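Side-chain contacts in inositol-3-phosphate synthase (Caenorhabditis elegans, PDB 1VKO), which is an NAD-binding synthase with a Rossmann-type fold, found here as an assembly of four protein chains: residues I284-S289 with P307-L312; K143-I148 with A513-D518; N48-R53 with L57-K62. One frame throughout, in Å; residues are numbered along the deposited sequence.

Interaction 1. Residues I284-S289 with P307-L312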
ATOM      1  N   ILE A 284      25.487  29.177  19.100  1.00 19.65           N
ATOM      2  CA  ILE A 284      25.867  30.580  18.997  1.00 21.52           C
ATOM      3  C   ILE A 284      24.676  31.425  18.566  1.00 23.38           C
ATOM      4  O   ILE A 284      24.352  32.395  19.239  1.00 26.34           O
ATOM      5  CB  ILE A 284      27.156  30.795  18.126  1.00 23.10           C
ATOM      6  CG1 ILE A 284      28.366  30.153  18.842  1.00 18.02           C
ATOM      7  CG2 ILE A 284      27.466  32.267  17.991  1.00 19.13           C
ATOM      8  CD1 ILE A 284      29.502  29.744  17.940  1.00 27.69           C
ATOM      9  N   PHE A 285      23.970  31.028  17.504  1.00 21.40           N
ATOM     10  CA  PHE A 285      22.673  31.629  17.249  1.00 15.93           C
ATOM     11  C   PHE A 285      21.762  31.641  18.473  1.00 18.13           C
ATOM     12  O   PHE A 285      21.207  32.669  18.786  1.00 23.53           O
ATOM     13  CB  PHE A 285      21.961  30.981  16.067  1.00 17.59           C
ATOM     14  CG  PHE A 285      22.572  31.284  14.753  1.00  8.72           C
ATOM     15  CD1 PHE A 285      22.223  32.463  14.076  1.00 17.89           C
ATOM     16  CD2 PHE A 285      23.508  30.423  14.176  1.00  9.52           C
ATOM     17  CE1 PHE A 285      22.798  32.767  12.814  1.00 11.23           C
ATOM     18  CE2 PHE A 285      24.094  30.706  12.899  1.00 21.02           C
ATOM     19  CZ  PHE A 285      23.738  31.902  12.218  1.00  2.84           C
ATOM     20  N   ALA A 286      21.587  30.527  19.181  1.00 19.36           N
ATOM     21  CA  ALA A 286      20.647  30.577  20.308  1.00 19.94           C
ATOM     22  C   ALA A 286      21.096  31.660  21.276  1.00 24.17           C
ATOM     23  O   ALA A 286      20.283  32.497  21.708  1.00 26.36           O
ATOM     24  CB  ALA A 286      20.500  29.219  21.002  1.00 22.38           C
ATOM     25  N   VAL A 287      22.397  31.673  21.580  1.00 25.91           N
ATOM     26  CA  VAL A 287      22.994  32.710  22.459  1.00 25.16           C
ATOM     27  C   VAL A 287      22.860  34.143  21.907  1.00 22.95           C
ATOM     28  O   VAL A 287      22.426  35.047  22.612  1.00 24.02           O
ATOM     29  CB  VAL A 287      24.437  32.323  22.852  1.00 26.21           C
ATOM     30  CG1 VAL A 287      25.118  33.418  23.663  1.00 30.82           C
ATOM     31  CG2 VAL A 287      24.414  31.051  23.687  1.00 24.17           C
ATOM     32  N   ALA A 288      23.173  34.356  20.637  1.00 23.28           N
ATOM     33  CA  ALA A 288      23.028  35.691  20.060  1.00 26.12           C
ATOM     34  C   ALA A 288      21.589  36.224  20.149  1.00 28.01           C
ATOM     35  O   ALA A 288      21.366  37.438  20.220  1.00 29.12           O
ATOM     36  CB  ALA A 288      23.489  35.686  18.654  1.00 24.32           C
ATOM     37  N   SER A 289      20.629  35.294  20.137  1.00 28.35           N
ATOM     38  CA  SER A 289      19.199  35.591  20.097  1.00 27.18           C
ATOM     39  C   SER A 289      18.785  36.041  21.475  1.00 26.60           C
ATOM     40  O   SER A 289      18.212  37.127  21.634  1.00 29.04           O
ATOM     41  CB  SER A 289      18.380  34.351  19.682  1.00 25.11           C
ATOM     42  OG  SER A 289      18.859  33.830  18.460  1.00 26.66           O
ATOM     43  N   PRO A 307      20.844  22.436  28.881  1.00 35.56           N
ATOM     44  CA  PRO A 307      20.401  23.088  30.134  1.00 34.43           C
ATOM     45  C   PRO A 307      20.997  24.506  30.323  1.00 32.94           C
ATOM     46  O   PRO A 307      20.301  25.428  30.727  1.00 31.33           O
ATOM     47  CB  PRO A 307      20.880  22.127  31.226  1.00 36.93           C
ATOM     48  CG  PRO A 307      21.091  20.805  30.545  1.00 35.84           C
ATOM     49  CD  PRO A 307      21.467  21.118  29.125  1.00 35.63           C
ATOM     50  N   GLY A 308      22.267  24.676  29.993  1.00 30.40           N
ATOM     51  CA  GLY A 308      22.877  25.988  30.037  1.00 29.16           C
ATOM     52  C   GLY A 308      22.141  27.055  29.256  1.00 28.06           C
ATOM     53  O   GLY A 308      22.034  28.192  29.707  1.00 27.30           O
ATOM     54  N   LEU A 309      21.639  26.682  28.084  1.00 26.75           N
ATOM     55  CA  LEU A 309      20.836  27.553  27.229  1.00 27.74           C
ATOM     56  C   LEU A 309      19.456  27.900  27.801  1.00 28.44           C
ATOM     57  O   LEU A 309      19.056  29.058  27.865  1.00 29.67           O
ATOM     58  CB  LEU A 309      20.735  26.960  25.807  1.00 27.05           C
ATOM     59  CG  LEU A 309      21.813  27.680  24.998  1.00 28.85           C
ATOM     60  CD1 LEU A 309      22.201  27.057  23.656  1.00 24.73           C
ATOM     61  CD2 LEU A 309      21.263  29.024  24.788  1.00 17.26           C
ATOM     62  N   ILE A 310      18.722  26.892  28.214  1.00 31.32           N
ATOM     63  CA  ILE A 310      17.461  27.136  28.874  1.00 32.89           C
ATOM     64  C   ILE A 310      17.693  28.116  30.026  1.00 35.50           C
ATOM     65  O   ILE A 310      17.085  29.211  30.052  1.00 37.05           O
ATOM     66  CB  ILE A 310      16.838  25.815  29.330  1.00 33.69           C
ATOM     67  CG1 ILE A 310      16.363  25.019  28.102  1.00 31.39           C
ATOM     68  CG2 ILE A 310      15.719  26.076  30.330  1.00 36.15           C
ATOM     69  CD1 ILE A 310      16.014  23.565  28.380  1.00 35.70           C
ATOM     70  N   GLU A 311      18.601  27.769  30.943  1.00 34.85           N
ATOM     71  CA  GLU A 311      18.953  28.696  32.030  1.00 35.54           C
ATOM     72  C   GLU A 311      19.234  30.133  31.522  1.00 33.06           C
ATOM     73  O   GLU A 311      18.826  31.112  32.137  1.00 35.22           O
ATOM     74  CB  GLU A 311      20.113  28.141  32.858  1.00 35.40           C
ATOM     75  CG  GLU A 311      20.460  28.975  34.074  1.00 42.82           C
ATOM     76  CD  GLU A 311      21.572  28.372  34.914  1.00 50.52           C
ATOM     77  OE1 GLU A 311      22.454  27.703  34.360  1.00 49.59           O
ATOM     78  OE2 GLU A 311      21.562  28.584  36.141  1.00 54.68           O
ATOM     79  N   LEU A 312      19.886  30.260  30.378  1.00 32.67           N
ATOM     80  CA  LEU A 312      20.238  31.590  29.876  1.00 32.58           C
ATOM     81  C   LEU A 312      18.992  32.316  29.383  1.00 33.10           C
ATOM     82  O   LEU A 312      18.829  33.521  29.581  1.00 30.46           O
ATOM     83  CB  LEU A 312      21.312  31.494  28.775  1.00 34.34           C
ATOM     84  CG  LEU A 312      21.929  32.805  28.232  1.00 34.81           C
ATOM     85  CD1 LEU A 312      22.851  33.549  29.233  1.00 20.21           C
ATOM     86  CD2 LEU A 312      22.658  32.530  26.944  1.00 10.62           C
TER
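Both methyls of Leu309 close on the CB of Ala286, and this aliphatic contact belongs to a helix-helix interface in the Rossmann-type domain. CD1 of Leu309 lies 3.8 Å from CB of Ala286, and CD2 is almost as near. CD2 of Leu309 also reaches CG2 of Val287, at 3.9 Å, so the fork of the leucine spans two neighbouring side chains of helix 281-291. Leu309 touches Asn283 and Ile290 as well, which makes it a knob in the four-residue hole outlined by Asn283, Ala286, Val287 and Ile290, a knobs-into-holes fit. Leu312, one turn further on, adds a second point of attachment: its CD2 approaches CG2 of Val287 at 4.0 Å and rests more loosely against CG1. Val287 meets both leucines at about a right angle. Its chi1 of 176° sets CG2 beside the backbone N, and from there this one methyl serves both.

The backbones stay well apart. The short helix axes run 10.5 Å from each other and only 12° from parallel, as expected for neighbouring helices of consecutive beta-alpha-beta units; helix 281-291 leads into strand 295-298, and helix 307-316 leads from it toward strand 320-321. Leu224 of helix 220-238 packs on Val287, while Tyr296 of strand 295-298 packs on Ala286.

Within helix 281-291 itself, Ser289 OG donates to the backbone O of Phe285 at 2.6 Å, from above the carbonyl plane. Residues 284-289 and 307-312 meet through aliphatic carbons alone, and their attachment rests on shape and the burial of aliphatic surface rather than on directional bonds.

Interaction 2. Residues K143-I148 with A513-D518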
ATOM      1  N   LYS A 143      -7.967  32.086  14.657  1.00 21.78           N
ATOM      2  CA  LYS A 143      -7.375  33.432  14.683  1.00 24.01           C
ATOM      3  C   LYS A 143      -8.379  34.487  15.140  1.00 24.51           C
ATOM      4  O   LYS A 143      -8.006  35.621  15.376  1.00 25.21           O
ATOM      5  CB  LYS A 143      -6.782  33.795  13.327  1.00 22.72           C
ATOM      6  CG  LYS A 143      -7.792  33.781  12.170  1.00 23.11           C
ATOM      7  CD  LYS A 143      -7.060  33.640  10.855  1.00 25.10           C
ATOM      8  CE  LYS A 143      -8.020  33.438   9.728  1.00 33.05           C
ATOM      9  NZ  LYS A 143      -8.692  34.761   9.563  1.00 51.21           N
ATOM     10  N   ASP A 144      -9.645  34.086  15.284  1.00 25.08           N
ATOM     11  CA  ASP A 144     -10.691  34.957  15.783  1.00 26.03           C
ATOM     12  C   ASP A 144     -10.805  34.978  17.320  1.00 28.09           C
ATOM     13  O   ASP A 144     -11.507  35.812  17.878  1.00 28.67           O
ATOM     14  CB  ASP A 144     -12.033  34.539  15.181  1.00 26.35           C
ATOM     15  CG  ASP A 144     -12.143  34.858  13.697  1.00 26.59           C
ATOM     16  OD1 ASP A 144     -11.164  35.313  13.085  1.00 17.00           O
ATOM     17  OD2 ASP A 144     -13.180  34.670  13.044  1.00 27.04           O
ATOM     18  N   ILE A 145     -10.138  34.051  18.005  1.00 29.68           N
ATOM     19  CA  ILE A 145     -10.295  33.917  19.441  1.00 27.64           C
ATOM     20  C   ILE A 145      -9.492  34.969  20.219  1.00 29.60           C
ATOM     21  O   ILE A 145     -10.082  35.808  20.886  1.00 29.41           O
ATOM     22  CB  ILE A 145      -9.981  32.483  19.882  1.00 27.61           C
ATOM     23  CG1 ILE A 145     -10.983  31.523  19.255  1.00 21.80           C
ATOM     24  CG2 ILE A 145     -10.026  32.364  21.390  1.00 27.38           C
ATOM     25  CD1 ILE A 145     -10.582  30.039  19.454  1.00 21.87           C
ATOM     26  N   VAL A 146      -8.160  34.907  20.159  1.00 30.08           N
ATOM     27  CA  VAL A 146      -7.335  36.054  20.554  1.00 28.68           C
ATOM     28  C   VAL A 146      -6.587  36.560  19.312  1.00 28.05           C
ATOM     29  O   VAL A 146      -6.206  35.770  18.461  1.00 27.85           O
ATOM     30  CB  VAL A 146      -6.391  35.808  21.784  1.00 26.74           C
ATOM     31  CG1 VAL A 146      -7.186  35.522  23.043  1.00 36.09           C
ATOM     32  CG2 VAL A 146      -5.424  34.705  21.550  1.00 28.59           C
ATOM     33  N   PRO A 147      -6.481  37.876  19.156  1.00 26.96           N
ATOM     34  CA  PRO A 147      -5.813  38.450  17.988  1.00 27.12           C
ATOM     35  C   PRO A 147      -4.383  37.941  17.842  1.00 26.81           C
ATOM     36  O   PRO A 147      -3.613  37.947  18.812  1.00 28.07           O
ATOM     37  CB  PRO A 147      -5.847  39.969  18.265  1.00 27.31           C
ATOM     38  CG  PRO A 147      -7.033  40.169  19.203  1.00 25.21           C
ATOM     39  CD  PRO A 147      -7.053  38.909  20.044  1.00 27.48           C
ATOM     40  N   ILE A 148      -4.040  37.465  16.643  1.00 26.61           N
ATOM     41  CA  ILE A 148      -2.691  36.946  16.366  1.00 24.53           C
ATOM     42  C   ILE A 148      -2.217  37.460  15.018  1.00 25.11           C
ATOM     43  O   ILE A 148      -3.014  37.935  14.243  1.00 25.27           O
ATOM     44  CB  ILE A 148      -2.646  35.398  16.390  1.00 22.45           C
ATOM     45  CG1 ILE A 148      -3.654  34.806  15.391  1.00 26.36           C
ATOM     46  CG2 ILE A 148      -2.851  34.874  17.807  1.00 22.75           C
ATOM     47  CD1 ILE A 148      -3.584  33.310  15.200  1.00 20.50           C
ATOM     48  N   ALA A 513      -9.358  34.433  26.016  1.00 30.19           N
ATOM     49  CA  ALA A 513     -10.418  35.259  25.395  1.00 27.90           C
ATOM     50  C   ALA A 513     -11.665  35.423  26.236  1.00 28.78           C
ATOM     51  O   ALA A 513     -12.437  36.362  25.995  1.00 27.22           O
ATOM     52  CB  ALA A 513     -10.803  34.730  24.022  1.00 27.13           C
ATOM     53  N   GLY A 514     -11.873  34.502  27.182  1.00 29.20           N
ATOM     54  CA  GLY A 514     -12.948  34.595  28.173  1.00 29.46           C
ATOM     55  C   GLY A 514     -14.020  33.518  28.082  1.00 32.29           C
ATOM     56  O   GLY A 514     -14.945  33.471  28.894  1.00 32.57           O
ATOM     57  N   PHE A 515     -13.901  32.626  27.107  1.00 34.51           N
ATOM     58  CA  PHE A 515     -14.970  31.638  26.885  1.00 31.76           C
ATOM     59  C   PHE A 515     -14.518  30.176  26.724  1.00 31.73           C
ATOM     60  O   PHE A 515     -14.723  29.590  25.658  1.00 33.54           O
ATOM     61  CB  PHE A 515     -15.892  32.075  25.733  1.00 28.70           C
ATOM     62  CG  PHE A 515     -15.167  32.587  24.505  1.00 23.95           C
ATOM     63  CD1 PHE A 515     -14.591  31.703  23.603  1.00 15.45           C
ATOM     64  CD2 PHE A 515     -15.129  33.953  24.220  1.00 19.18           C
ATOM     65  CE1 PHE A 515     -13.959  32.148  22.459  1.00 21.27           C
ATOM     66  CE2 PHE A 515     -14.482  34.423  23.071  1.00 11.82           C
ATOM     67  CZ  PHE A 515     -13.908  33.509  22.183  1.00 17.36           C
ATOM     68  N   PRO A 516     -13.909  29.599  27.760  1.00 27.97           N
ATOM     69  CA  PRO A 516     -13.583  28.182  27.748  1.00 29.77           C
ATOM     70  C   PRO A 516     -14.826  27.458  28.146  1.00 30.55           C
ATOM     71  O   PRO A 516     -15.688  28.102  28.690  1.00 33.51           O
ATOM     72  CB  PRO A 516     -12.513  28.036  28.854  1.00 29.68           C
ATOM     73  CG  PRO A 516     -12.694  29.291  29.775  1.00 27.06           C
ATOM     74  CD  PRO A 516     -13.480  30.271  29.002  1.00 26.71           C
ATOM     75  N   SER A 517     -14.907  26.139  27.914  1.00 31.21           N
ATOM     76  CA  SER A 517     -16.105  25.334  28.235  1.00 30.41           C
ATOM     77  C   SER A 517     -15.865  23.826  28.407  1.00 32.62           C
ATOM     78  O   SER A 517     -14.731  23.326  28.297  1.00 36.54           O
ATOM     79  CB  SER A 517     -17.156  25.523  27.159  1.00 28.55           C
ATOM     80  OG  SER A 517     -16.784  24.829  25.993  1.00 32.80           O
ATOM     81  N   ASP A 518     -16.947  23.106  28.673  1.00 30.93           N
ATOM     82  CA  ASP A 518     -16.928  21.653  28.675  1.00 31.54           C
ATOM     83  C   ASP A 518     -17.585  21.087  27.433  1.00 31.65           C
ATOM     84  O   ASP A 518     -18.326  20.095  27.495  1.00 32.03           O
ATOM     85  CB  ASP A 518     -17.659  21.145  29.902  1.00 33.84           C
ATOM     86  CG  ASP A 518     -16.904  21.420  31.165  1.00 34.03           C
ATOM     87  OD1 ASP A 518     -15.687  21.131  31.204  1.00 35.64           O
ATOM     88  OD2 ASP A 518     -17.453  21.910  32.167  1.00 41.30           O
TER
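The backbone O of Ile145 has the CB of Ala513 against it at 3.4 Å, a van der Waals contact and not a bond. The contact joins two loops: one leads from strand 136-141 toward strand 154-159, an outermost strand of the parallel Rossmann-type sheet, and the other leaves the C-terminal end of helix 498-513.

Ala513 turns its CB into the bend of the first loop, where the methyl also sits 3.6 Å from CG2 of Ile145. From the Val146 side CG1 comes to 3.8 Å of the Ala513 CB and lies equally near Ala513 N, so that two branched side chains of one loop meet the methyl from adjacent directions. Directly after it the chain leaves the helix at Gly514, whose positive phi of 115° turns the backbone so that Phe515 can fold back toward the same loop.

The Phe515 ring is brought there by a chi1 of 45°, which places CG between the backbone N and the carbonyl carbon. The ring meets Ile145 obliquely. Val509 and Thr510 of helix 498-513 also touch Ile145, whereas Leu25, Val27 and Leu128 also touch Phe515; Val59 of the second subunit packs on Phe515, which carries this buried cluster to the subunit interface. Further along, Asp518 forms salt bridges with Arg46 of its own chain and Lys507 of the second subunit. Within the contact itself the side chains meet only through apolar atoms. For Ile145, chi1 of -63° sets CG1 beside the backbone N and leaves CG2 anti to it, aimed at both partners, with Phe515 CE1 and CZ each 4.1 Å from Ile145 CG2.

Interaction 3. Residues N48-R53 with L57-K62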
ATOM      1  N   ASN A  48      -6.927  17.802  39.538  1.00 27.48           N
ATOM      2  CA  ASN A  48      -6.959  16.745  40.520  1.00 29.14           C
ATOM      3  C   ASN A  48      -5.643  16.663  41.285  1.00 28.79           C
ATOM      4  O   ASN A  48      -4.587  16.852  40.717  1.00 26.80           O
ATOM      5  CB  ASN A  48      -7.246  15.404  39.841  1.00 28.61           C
ATOM      6  CG  ASN A  48      -8.686  15.249  39.458  1.00 32.18           C
ATOM      7  OD1 ASN A  48      -9.576  15.763  40.144  1.00 28.70           O
ATOM      8  ND2 ASN A  48      -8.939  14.524  38.359  1.00 25.65           N
ATOM      9  N   HIS A  49      -5.721  16.394  42.579  1.00 28.77           N
ATOM     10  CA  HIS A  49      -4.539  16.199  43.385  1.00 29.99           C
ATOM     11  C   HIS A  49      -4.620  14.806  44.000  1.00 31.50           C
ATOM     12  O   HIS A  49      -5.703  14.347  44.345  1.00 32.91           O
ATOM     13  CB  HIS A  49      -4.477  17.272  44.471  1.00 30.73           C
ATOM     14  CG  HIS A  49      -4.254  18.657  43.943  1.00 23.12           C
ATOM     15  ND1 HIS A  49      -3.036  19.297  44.032  1.00 18.46           N
ATOM     16  CD2 HIS A  49      -5.087  19.515  43.308  1.00 19.75           C
ATOM     17  CE1 HIS A  49      -3.134  20.500  43.490  1.00 25.90           C
ATOM     18  NE2 HIS A  49      -4.371  20.662  43.055  1.00 26.27           N
ATOM     19  N   PHE A  50      -3.482  14.134  44.132  1.00 30.38           N
ATOM     20  CA  PHE A  50      -3.494  12.703  44.437  1.00 30.41           C
ATOM     21  C   PHE A  50      -2.819  12.364  45.755  1.00 28.41           C
ATOM     22  O   PHE A  50      -1.955  13.097  46.236  1.00 27.36           O
ATOM     23  CB  PHE A  50      -2.845  11.896  43.277  1.00 29.50           C
ATOM     24  CG  PHE A  50      -3.405  12.235  41.930  1.00 29.41           C
ATOM     25  CD1 PHE A  50      -2.845  13.256  41.164  1.00 24.72           C
ATOM     26  CD2 PHE A  50      -4.521  11.561  41.439  1.00 32.71           C
ATOM     27  CE1 PHE A  50      -3.399  13.603  39.919  1.00 31.39           C
ATOM     28  CE2 PHE A  50      -5.073  11.888  40.183  1.00 26.25           C
ATOM     29  CZ  PHE A  50      -4.509  12.920  39.428  1.00 24.02           C
ATOM     30  N   GLU A  51      -3.224  11.239  46.332  1.00 28.50           N
ATOM     31  CA  GLU A  51      -2.551  10.692  47.496  1.00 29.55           C
ATOM     32  C   GLU A  51      -2.630   9.164  47.452  1.00 27.59           C
ATOM     33  O   GLU A  51      -3.716   8.590  47.339  1.00 27.25           O
ATOM     34  CB  GLU A  51      -3.178  11.224  48.796  1.00 31.88           C
ATOM     35  CG  GLU A  51      -2.759  12.637  49.200  1.00 43.15           C
ATOM     36  CD  GLU A  51      -3.371  13.085  50.529  1.00 54.65           C
ATOM     37  OE1 GLU A  51      -3.473  12.259  51.473  1.00 51.83           O
ATOM     38  OE2 GLU A  51      -3.741  14.276  50.638  1.00 57.95           O
ATOM     39  N   HIS A  52      -1.478   8.509  47.550  1.00 27.72           N
ATOM     40  CA  HIS A  52      -1.417   7.053  47.531  1.00 28.55           C
ATOM     41  C   HIS A  52      -1.517   6.486  48.946  1.00 29.68           C
ATOM     42  O   HIS A  52      -0.765   6.875  49.813  1.00 32.12           O
ATOM     43  CB  HIS A  52      -0.168   6.593  46.797  1.00 28.00           C
ATOM     44  CG  HIS A  52       0.031   7.293  45.486  1.00 30.71           C
ATOM     45  ND1 HIS A  52      -0.451   6.793  44.292  1.00 33.12           N
ATOM     46  CD2 HIS A  52       0.625   8.474  45.191  1.00 25.68           C
ATOM     47  CE1 HIS A  52      -0.137   7.624  43.313  1.00 25.07           C
ATOM     48  NE2 HIS A  52       0.507   8.656  43.832  1.00 28.96           N
ATOM     49  N   ARG A  53      -2.493   5.616  49.179  1.00 29.21           N
ATOM     50  CA  ARG A  53      -2.669   5.007  50.479  1.00 31.83           C
ATOM     51  C   ARG A  53      -2.829   3.511  50.303  1.00 32.75           C
ATOM     52  O   ARG A  53      -3.170   3.033  49.207  1.00 29.70           O
ATOM     53  CB  ARG A  53      -3.890   5.579  51.206  1.00 31.39           C
ATOM     54  CG  ARG A  53      -3.828   7.069  51.632  1.00 40.63           C
ATOM     55  CD  ARG A  53      -2.724   7.450  52.643  1.00 43.59           C
ATOM     56  NE  ARG A  53      -1.668   8.267  52.019  1.00 53.20           N
ATOM     57  CZ  ARG A  53      -1.493   9.583  52.198  1.00 48.93           C
ATOM     58  NH1 ARG A  53      -2.297  10.265  53.000  1.00 36.66           N
ATOM     59  NH2 ARG A  53      -0.503  10.221  51.571  1.00 47.04           N
ATOM     60  N   LEU A  57      -6.060   4.792  45.642  1.00 32.26           N
ATOM     61  CA  LEU A  57      -5.726   6.140  45.176  1.00 29.89           C
ATOM     62  C   LEU A  57      -6.784   7.188  45.507  1.00 28.47           C
ATOM     63  O   LEU A  57      -7.912   7.106  45.040  1.00 26.65           O
ATOM     64  CB  LEU A  57      -5.529   6.100  43.673  1.00 30.14           C
ATOM     65  CG  LEU A  57      -4.875   7.278  42.984  1.00 31.26           C
ATOM     66  CD1 LEU A  57      -3.532   7.556  43.583  1.00 21.41           C
ATOM     67  CD2 LEU A  57      -4.755   6.894  41.550  1.00 28.13           C
ATOM     68  N   HIS A  58      -6.406   8.191  46.293  1.00 28.73           N
ATOM     69  CA  HIS A  58      -7.350   9.219  46.693  1.00 30.35           C
ATOM     70  C   HIS A  58      -7.192  10.432  45.801  1.00 31.35           C
ATOM     71  O   HIS A  58      -6.088  10.961  45.653  1.00 33.27           O
ATOM     72  CB  HIS A  58      -7.180   9.586  48.170  1.00 30.91           C
ATOM     73  CG  HIS A  58      -7.471   8.456  49.112  1.00 32.61           C
ATOM     74  ND1 HIS A  58      -8.532   8.475  49.991  1.00 39.11           N
ATOM     75  CD2 HIS A  58      -6.843   7.270  49.309  1.00 37.01           C
ATOM     76  CE1 HIS A  58      -8.540   7.356  50.696  1.00 39.70           C
ATOM     77  NE2 HIS A  58      -7.526   6.608  50.305  1.00 37.27           N
ATOM     78  N   VAL A  59      -8.307  10.847  45.198  1.00 32.28           N
ATOM     79  CA  VAL A  59      -8.332  11.936  44.229  1.00 30.58           C
ATOM     80  C   VAL A  59      -9.117  13.116  44.782  1.00 30.43           C
ATOM     81  O   VAL A  59     -10.305  13.001  45.044  1.00 31.21           O
ATOM     82  CB  VAL A  59      -8.929  11.481  42.869  1.00 31.24           C
ATOM     83  CG1 VAL A  59      -8.785  12.597  41.801  1.00 19.42           C
ATOM     84  CG2 VAL A  59      -8.259  10.163  42.392  1.00 29.34           C
ATOM     85  N   THR A  60      -8.426  14.243  44.956  1.00 30.15           N
ATOM     86  CA  THR A  60      -9.012  15.462  45.466  1.00 28.42           C
ATOM     87  C   THR A  60      -9.069  16.526  44.372  1.00 29.17           C
ATOM     88  O   THR A  60      -8.050  17.110  44.042  1.00 29.24           O
ATOM     89  CB  THR A  60      -8.205  15.977  46.681  1.00 30.12           C
ATOM     90  OG1 THR A  60      -8.249  15.009  47.739  1.00 35.55           O
ATOM     91  CG2 THR A  60      -8.877  17.190  47.294  1.00 22.47           C
ATOM     92  N   PRO A  61     -10.256  16.776  43.799  1.00 30.93           N
ATOM     93  CA  PRO A  61     -10.422  17.885  42.854  1.00 30.31           C
ATOM     94  C   PRO A  61     -10.361  19.264  43.535  1.00 30.13           C
ATOM     95  O   PRO A  61     -11.116  19.517  44.486  1.00 30.05           O
ATOM     96  CB  PRO A  61     -11.818  17.632  42.257  1.00 30.42           C
ATOM     97  CG  PRO A  61     -12.545  16.821  43.297  1.00 29.31           C
ATOM     98  CD  PRO A  61     -11.505  16.005  43.981  1.00 29.43           C
ATOM     99  N   LYS A  62      -9.480  20.138  43.050  1.00 28.59           N
ATOM    100  CA  LYS A  62      -9.340  21.490  43.590  1.00 28.63           C
ATOM    101  C   LYS A  62      -9.433  22.532  42.465  1.00 29.82           C
ATOM    102  O   LYS A  62      -9.352  22.191  41.294  1.00 28.79           O
ATOM    103  CB  LYS A  62      -8.009  21.612  44.387  1.00 30.45           C
ATOM    104  CG  LYS A  62      -7.793  20.489  45.458  1.00 32.42           C
ATOM    105  CD  LYS A  62      -6.532  20.657  46.322  1.00 38.08           C
ATOM    106  CE  LYS A  62      -6.509  19.634  47.484  1.00 43.73           C
ATOM    107  NZ  LYS A  62      -5.238  19.549  48.285  1.00 41.32           N
TER
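His49 and Thr60 form a hydrogen-bonded pair of the antiparallel beta hairpin made by strands 38-53 and 56-71. Thr60 N donates to His49 O at 2.8 Å, almost straight at 177°, and His49 N returns a bond to Thr60 O. Glu51 and His58 repeat this pair of hydrogen bonds two residues along, with His58 N to Glu51 O at 2.9 Å. Within its own strand Glu51 OE1 takes a salt bridge from Arg53 NH1 at 2.8 Å. CB and CG of Arg53 come obliquely against CD2 and NE2 of His58, with CG 3.8 Å from CD2, and this NE2 bonds Asp55.

On the face of Asn48, Phe50 and His52, Phe50 and Val59 lie side by side, as do His52 and Leu57, while Asn48 sets its CG 3.5 Å from Val59 CG1. The amide ND2 of Asn48 reaches Leu128 O of the second subunit, and His52 NE2 bonds Asp131 of that subunit. Residues 57-59 also pair in parallel with a strand of the same neighbour, so the hairpin extends the sheet across the interface. Back on the side of His49 and Thr60, the extended Lys62 chain crosses over one face of the His49 ring, a CH-pi contact with CD 3.9 Å from the ring centroid.

Overall arrangement
From the N terminus, interaction 3 comes first and closes a short hairpin between residues 48-53 and 57-62. Interaction 2 opens later, at 143-148, and closes only at 513-518, binding the C-terminal end of helix 498-513 to the loop before strand 154-159. Interaction 1 is nested within that long loop and joins two neighbouring helices of the Rossmann-type domain; none of the three cross. Their centres are 31 to 38 Å apart, and none touches another within the chain. Interactions 2 and 3 are nevertheless related through the assembly, since both border the second subunit. Interaction 1 touches no other chain.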